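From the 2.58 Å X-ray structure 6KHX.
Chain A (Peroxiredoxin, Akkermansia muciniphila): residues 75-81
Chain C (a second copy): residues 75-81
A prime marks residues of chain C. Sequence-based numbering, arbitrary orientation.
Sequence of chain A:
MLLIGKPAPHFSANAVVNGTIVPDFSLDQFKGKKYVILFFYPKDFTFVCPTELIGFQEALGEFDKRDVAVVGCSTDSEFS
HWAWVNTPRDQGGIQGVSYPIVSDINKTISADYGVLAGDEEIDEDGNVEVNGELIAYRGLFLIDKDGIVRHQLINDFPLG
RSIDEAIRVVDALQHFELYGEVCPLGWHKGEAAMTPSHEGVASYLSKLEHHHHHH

Chain A 75-81: TDSEFSH
Chain C, residues 75-81: TDSEFSH

How do the two stretches lie against each other? Each is a loop from Thr75 to Ser77 that turns into a helix at Glu78. They run roughly the same way, and like residues pair: the CA atoms of Asp76 and Asp76′ are 6.5 Å apart, those of Ser80 and Ser80′ 6.3 Å. Thr75 (phi/psi -85/9, chi1 p) stays out of reach.

What does Asp76 bring to the contact? Its backbone is extended (-74/161) and its CA-to-CB bond points sideways, but chi1 m with chi2 -70° brings the carboxylate nearer. Asp76 OD1 lies 4.0 Å from Ser77′ CB, and water 1 O donates to Asp76 OD1 at 2.7 Å and lies 2.4 Å from Ser77′ OG.

How is the helix capped at Ser77? With psi 164 and chi1 p, Ser77 OG accepts from Ser80 N at 3.1 Å and, weakly, from Phe79 N at 3.1 Å. Its CA-to-CB bond points toward the other stretch, leaving Ser77 CB 3.9 Å from Asp76′ OD1. Water 2 O bridges here, donating to Asp76′ OD1 at 2.4 Å and accepting from Ser77 N at 3.0 Å.

Where do the chains bond directly? Beyond Glu78 (-66/-28, chi1 p, chi2 m), which bonds elsewhere in the structure, and Phe79 (-73/-33, chi1 m), whose CA-to-CB bond points sideways and whose CB is 6.8 Å from Asp76′ OD1, comes Ser80 (-64/-42, chi1 m). Its CA-to-CB bond points toward the other stretch, and Ser80 OG hydrogen-bonds Ser80′ OG at 2.9 Å. His81 (-56/-48, chi1 m) bonds elsewhere through its ring; His81 N donates to Ser77 O at 3.2 Å.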

# COMPACT_ATOMS: atom_id res chain seq x y z
N THR A 75 0.41 33.79 -18.40
CA THR A 75 0.08 32.50 -19.00
C THR A 75 -0.61 32.65 -20.35
O THR A 75 -1.08 31.65 -20.91
CB THR A 75 -0.80 31.66 -18.06
OG1 THR A 75 -2.04 32.34 -17.78
CG2 THR A 75 -0.08 31.39 -16.75
N ASP A 76 -0.67 33.86 -20.90
CA ASP A 76 -1.18 34.04 -22.25
C ASP A 76 -0.16 33.54 -23.27
O ASP A 76 1.02 33.38 -22.97
CB ASP A 76 -1.50 35.51 -22.52
CG ASP A 76 -2.53 36.07 -21.55
OD1 ASP A 76 -3.71 35.69 -21.63
OD2 ASP A 76 -2.14 36.89 -20.69
N SER A 77 -0.64 33.28 -24.49
CA SER A 77 0.24 32.82 -25.55
C SER A 77 1.16 33.95 -26.00
O SER A 77 0.92 35.14 -25.73
CB SER A 77 -0.55 32.30 -26.75
OG SER A 77 -0.90 33.37 -27.61
N GLU A 78 2.23 33.58 -26.72
CA GLU A 78 3.13 34.58 -27.27
C GLU A 78 2.44 35.42 -28.34
O GLU A 78 2.78 36.60 -28.51
CB GLU A 78 4.39 33.91 -27.83
CG GLU A 78 4.17 33.10 -29.10
CD GLU A 78 3.57 31.73 -28.84
OE1 GLU A 78 3.06 31.48 -27.73
OE2 GLU A 78 3.60 30.90 -29.77
N PHE A 79 1.44 34.87 -29.03
CA PHE A 79 0.72 35.65 -30.03
C PHE A 79 -0.20 36.69 -29.39
O PHE A 79 -0.41 37.76 -29.97
CB PHE A 79 -0.09 34.77 -30.98
CG PHE A 79 0.73 34.01 -31.99
CD1 PHE A 79 1.70 33.10 -31.58
CD2 PHE A 79 0.60 34.27 -33.34
CE1 PHE A 79 2.47 32.42 -32.51
CE2 PHE A 79 1.37 33.59 -34.28
CZ PHE A 79 2.30 32.67 -33.86
N SER A 80 -0.79 36.39 -28.23
CA SER A 80 -1.51 37.44 -27.51
C SER A 80 -0.58 38.55 -27.08
O SER A 80 -0.92 39.74 -27.19
CB SER A 80 -2.26 36.86 -26.31
OG SER A 80 -3.32 36.04 -26.76
N HIS A 81 0.61 38.20 -26.57
CA HIS A 81 1.61 39.21 -26.24
C HIS A 81 1.94 40.07 -27.45
O HIS A 81 1.99 41.31 -27.36
CB HIS A 81 2.89 38.54 -25.74
CG HIS A 81 2.75 37.88 -24.40
ND1 HIS A 81 1.61 37.96 -23.63
CD2 HIS A 81 3.64 37.14 -23.69
CE1 HIS A 81 1.79 37.30 -22.51
NE2 HIS A 81 3.02 36.79 -22.52
N THR C 75 -7.94 27.77 -25.57
CA THR C 75 -7.46 27.95 -24.20
C THR C 75 -6.94 29.36 -23.94
O THR C 75 -6.42 29.61 -22.85
CB THR C 75 -6.37 26.92 -23.85
OG1 THR C 75 -5.25 27.06 -24.74
CG2 THR C 75 -6.92 25.49 -23.94
N ASP C 76 -7.11 30.29 -24.88
CA ASP C 76 -6.75 31.67 -24.63
C ASP C 76 -7.79 32.32 -23.71
O ASP C 76 -8.92 31.84 -23.58
CB ASP C 76 -6.65 32.46 -25.94
CG ASP C 76 -5.65 31.85 -26.91
OD1 ASP C 76 -4.43 31.90 -26.62
OD2 ASP C 76 -6.09 31.33 -27.95
N SER C 77 -7.41 33.44 -23.10
CA SER C 77 -8.34 34.10 -22.21
C SER C 77 -9.50 34.72 -22.99
O SER C 77 -9.46 34.86 -24.22
CB SER C 77 -7.66 35.20 -21.40
OG SER C 77 -7.64 36.41 -22.14
N GLU C 78 -10.55 35.06 -22.25
CA GLU C 78 -11.68 35.76 -22.85
C GLU C 78 -11.27 37.15 -23.34
O GLU C 78 -11.88 37.67 -24.29
CB GLU C 78 -12.83 35.84 -21.84
CG GLU C 78 -12.60 36.77 -20.63
CD GLU C 78 -11.75 36.13 -19.52
OE1 GLU C 78 -11.08 35.10 -19.77
OE2 GLU C 78 -11.72 36.69 -18.40
N PHE C 79 -10.24 37.76 -22.74
CA PHE C 79 -9.80 39.07 -23.21
C PHE C 79 -9.03 38.97 -24.52
O PHE C 79 -9.10 39.88 -25.35
CB PHE C 79 -8.96 39.79 -22.16
CG PHE C 79 -9.76 40.33 -21.03
CD1 PHE C 79 -10.52 39.50 -20.24
CD2 PHE C 79 -9.85 41.70 -20.83
CE1 PHE C 79 -11.29 40.01 -19.20
CE2 PHE C 79 -10.62 42.22 -19.80
CZ PHE C 79 -11.34 41.37 -18.99
N SER C 80 -8.28 37.89 -24.74
CA SER C 80 -7.68 37.69 -26.06
C SER C 80 -8.76 37.54 -27.11
O SER C 80 -8.67 38.12 -28.20
CB SER C 80 -6.77 36.47 -26.05
OG SER C 80 -5.64 36.70 -25.22
N HIS C 81 -9.81 36.76 -26.81
CA HIS C 81 -10.96 36.64 -27.70
C HIS C 81 -11.57 38.00 -28.00
O HIS C 81 -11.88 38.33 -29.15
CB HIS C 81 -12.02 35.74 -27.07
CG HIS C 81 -11.64 34.30 -26.95
ND1 HIS C 81 -10.48 33.79 -27.48
CD2 HIS C 81 -12.28 33.26 -26.37
CE1 HIS C 81 -10.42 32.49 -27.24
NE2 HIS C 81 -11.51 32.15 -26.57
O HOH W 1 -5.58 37.65 -21.81
O HOH W 2 -3.59 33.32 -24.81